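Local coordinates for protein CS6 fimbrial subunit B, CS6 fimbrial subunit A (Escherichia coli, PDB 4B9G) that is a building block of the CS6 colonization fimbriae of enterotoxigenic bacteria, here a CssB subunit completed by a fused CssA donor strand, and probably serves adhesion to host cells, at residues S36-T40 with P155-T159. Residues are numbered along the deposited sequence; the frame is centred on the assembly and turned at random.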
ATOM      1  N   SER A  36      -1.218  12.014  -6.614  1.00  9.92           N
ATOM      2  CA  SER A  36      -0.680  11.137  -7.624  1.00 10.75           C
ATOM      3  C   SER A  36      -0.526   9.724  -7.125  1.00  7.80           C
ATOM      4  O   SER A  36      -0.226   9.510  -5.956  1.00  8.30           O
ATOM      5  CB  SER A  36       0.632  11.608  -8.217  1.00 17.91           C
ATOM      6  OG  SER A  36       0.605  12.862  -8.750  1.00 22.78           O
ATOM      7  N   GLN A  37      -0.742   8.775  -8.032  1.00  6.80           N
ATOM      8  CA  GLN A  37      -0.559   7.384  -7.697  1.00  6.66           C
ATOM      9  C   GLN A  37       0.901   6.992  -7.858  1.00  6.29           C
ATOM     10  O   GLN A  37       1.500   7.141  -8.929  1.00  9.08           O
ATOM     11  CB  GLN A  37      -1.420   6.491  -8.596  1.00  8.76           C
ATOM     12  CG  GLN A  37      -2.904   6.701  -8.445  1.00 10.62           C
ATOM     13  CD  GLN A  37      -3.673   5.929  -9.489  1.00 15.81           C
ATOM     14  OE1 GLN A  37      -3.659   4.708  -9.504  1.00 16.11           O
ATOM     15  NE2 GLN A  37      -4.317   6.639 -10.392  1.00 18.70           N
ATOM     16  N   LEU A  38       1.499   6.447  -6.798  1.00  5.14           N
ATOM     17  CA  LEU A  38       2.903   6.030  -6.808  1.00  5.37           C
ATOM     18  C   LEU A  38       3.072   4.572  -7.244  1.00  5.41           C
ATOM     19  O   LEU A  38       4.075   4.229  -7.892  1.00  6.18           O
ATOM     20  CB  LEU A  38       3.520   6.248  -5.446  1.00  5.89           C
ATOM     21  CG  LEU A  38       3.461   7.685  -4.923  1.00  6.04           C
ATOM     22  CD1 LEU A  38       4.129   7.781  -3.541  1.00  7.71           C
ATOM     23  CD2 LEU A  38       4.074   8.685  -5.903  1.00  7.64           C
ATOM     24  N   TYR A  39       2.126   3.727  -6.858  1.00  5.33           N
ATOM     25  CA  TYR A  39       2.049   2.337  -7.283  1.00  5.51           C
ATOM     26  C   TYR A  39       0.609   1.885  -7.074  1.00  5.12           C
ATOM     27  O   TYR A  39      -0.157   2.546  -6.358  1.00  5.48           O
ATOM     28  CB  TYR A  39       3.068   1.440  -6.560  1.00  5.72           C
ATOM     29  CG  TYR A  39       2.883   1.234  -5.071  1.00  5.46           C
ATOM     30  CD1 TYR A  39       2.003   0.282  -4.585  1.00  5.70           C
ATOM     31  CD2 TYR A  39       3.617   1.968  -4.150  1.00  5.49           C
ATOM     32  CE1 TYR A  39       1.874   0.046  -3.214  1.00  6.39           C
ATOM     33  CE2 TYR A  39       3.494   1.751  -2.776  1.00  5.72           C
ATOM     34  CZ  TYR A  39       2.629   0.774  -2.312  1.00  5.75           C
ATOM     35  OH  TYR A  39       2.486   0.493  -0.974  1.00  5.96           O
ATOM     36  N   THR A  40       0.256   0.762  -7.680  1.00  5.03           N
ATOM     37  CA  THR A  40      -1.059   0.165  -7.446  1.00  5.32           C
ATOM     38  C   THR A  40      -0.859  -1.294  -7.013  1.00  5.46           C
ATOM     39  O   THR A  40       0.238  -1.886  -7.154  1.00  5.83           O
ATOM     40  CB  THR A  40      -1.931   0.321  -8.638  1.00  6.94           C
ATOM     41  OG1 THR A  40      -2.317   1.655  -8.940  1.00 12.49           O
ATOM     42  CG2 THR A  40      -1.527  -0.446  -9.719  1.00  4.75           C
ATOM     43  N   PRO A 155       7.778  -5.972  -1.307  1.00  8.19           N
ATOM     44  CA  PRO A 155       8.518  -4.807  -1.822  1.00  7.90           C
ATOM     45  C   PRO A 155       7.685  -4.002  -2.815  1.00  7.37           C
ATOM     46  O   PRO A 155       7.038  -4.586  -3.694  1.00  7.83           O
ATOM     47  CB  PRO A 155       9.744  -5.441  -2.491  1.00  9.89           C
ATOM     48  CG  PRO A 155       9.909  -6.777  -1.812  1.00 11.88           C
ATOM     49  CD  PRO A 155       8.490  -7.237  -1.562  1.00  8.59           C
ATOM     50  N   VAL A 156       7.723  -2.677  -2.654  1.00  6.61           N
ATOM     51  CA  VAL A 156       6.994  -1.746  -3.500  1.00  6.61           C
ATOM     52  C   VAL A 156       7.937  -0.606  -3.907  1.00  7.07           C
ATOM     53  O   VAL A 156       8.910  -0.322  -3.199  1.00  7.67           O
ATOM     54  CB  VAL A 156       5.729  -1.199  -2.767  1.00  6.59           C
ATOM     55  CG1 VAL A 156       4.764  -2.312  -2.451  1.00  7.06           C
ATOM     56  CG2 VAL A 156       6.095  -0.431  -1.515  1.00  7.39           C
ATOM     57  N   SER A 157       7.622   0.062  -5.016  1.00  6.89           N
ATOM     58  CA  SER A 157       8.452   1.166  -5.491  1.00  7.04           C
ATOM     59  C   SER A 157       7.696   2.084  -6.425  1.00  6.36           C
ATOM     60  O   SER A 157       6.630   1.738  -6.958  1.00  6.64           O
ATOM     61  CB  SER A 157       9.705   0.648  -6.218  1.00  8.14           C
ATOM     62  OG  SER A 157       9.377   0.039  -7.450  1.00  9.23           O
ATOM     63  N   THR A 158       8.291   3.258  -6.605  1.00  6.51           N
ATOM     64  CA  THR A 158       7.978   4.185  -7.677  1.00  6.26           C
ATOM     65  C   THR A 158       9.337   4.684  -8.195  1.00  6.45           C
ATOM     66  O   THR A 158      10.374   4.505  -7.540  1.00  7.77           O
ATOM     67  CB  THR A 158       7.080   5.343  -7.164  1.00  7.86           C
ATOM     68  OG1 THR A 158       6.623   6.169  -8.240  1.00  8.25           O
ATOM     69  CG2 THR A 158       7.803   6.232  -6.182  1.00  8.16           C
ATOM     70  N   THR A 159       9.340   5.304  -9.369  1.00  7.44           N
ATOM     71  CA  THR A 159      10.581   5.815  -9.934  1.00  7.21           C
ATOM     72  C   THR A 159      10.368   7.224 -10.493  1.00  7.15           C
ATOM     73  O   THR A 159       9.258   7.610 -10.924  1.00  8.21           O
ATOM     74  CB  THR A 159      11.069   4.911 -11.017  1.00 10.05           C
ATOM     75  OG1 THR A 159      11.483   3.611 -10.602  1.00 13.34           O
ATOM     76  CG2 THR A 159      10.421   5.069 -12.243  1.00  7.60           C
TER
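Leu-38, at the corner of strand 37-44, meets Thr-158 through its CB, 4.1 Å from Thr-158 CB. The carbonyl Leu-38 O sits 3.2 Å from Thr-158 OG1, but the two are not hydrogen-bonded: with chi1 at -173° the threonine hydroxyl lies opposite its backbone N and donates to Val-26 O on strand 21-28. This strand pairs with both 37-44 and 145-160; at Leu-38 the two segments meet directly, without backbone bonds. Residues 155-159 belong to the CssA donor strand, joined to CssB in this engineered fusion; it runs parallel to 21-28 and antiparallel to 128-142 and completes the immunoglobulin-like fold, consistent with donor-strand complementation in pilins. Next along, Tyr-39 lays its CB 3.6 Å from Ser-157 O, a buried carbonyl oxygen with no polar partner in the model. Chi1 of 66° swings the tyrosine ring over Val-156, whose CB makes a CH-pi contact 3.8 Å from the ring centroid and 18° off the normal. Both valine methyls lie over the same face near the hydroxyl end, CG2 3.6 Å from Tyr-39 CE2 and CG1 3.8 Å from Tyr-39 CE1. Tyr-39 OH is hydrogen-bonded to Tyr-82 OH, and Leu-70 packs against both Tyr-39 and Val-156.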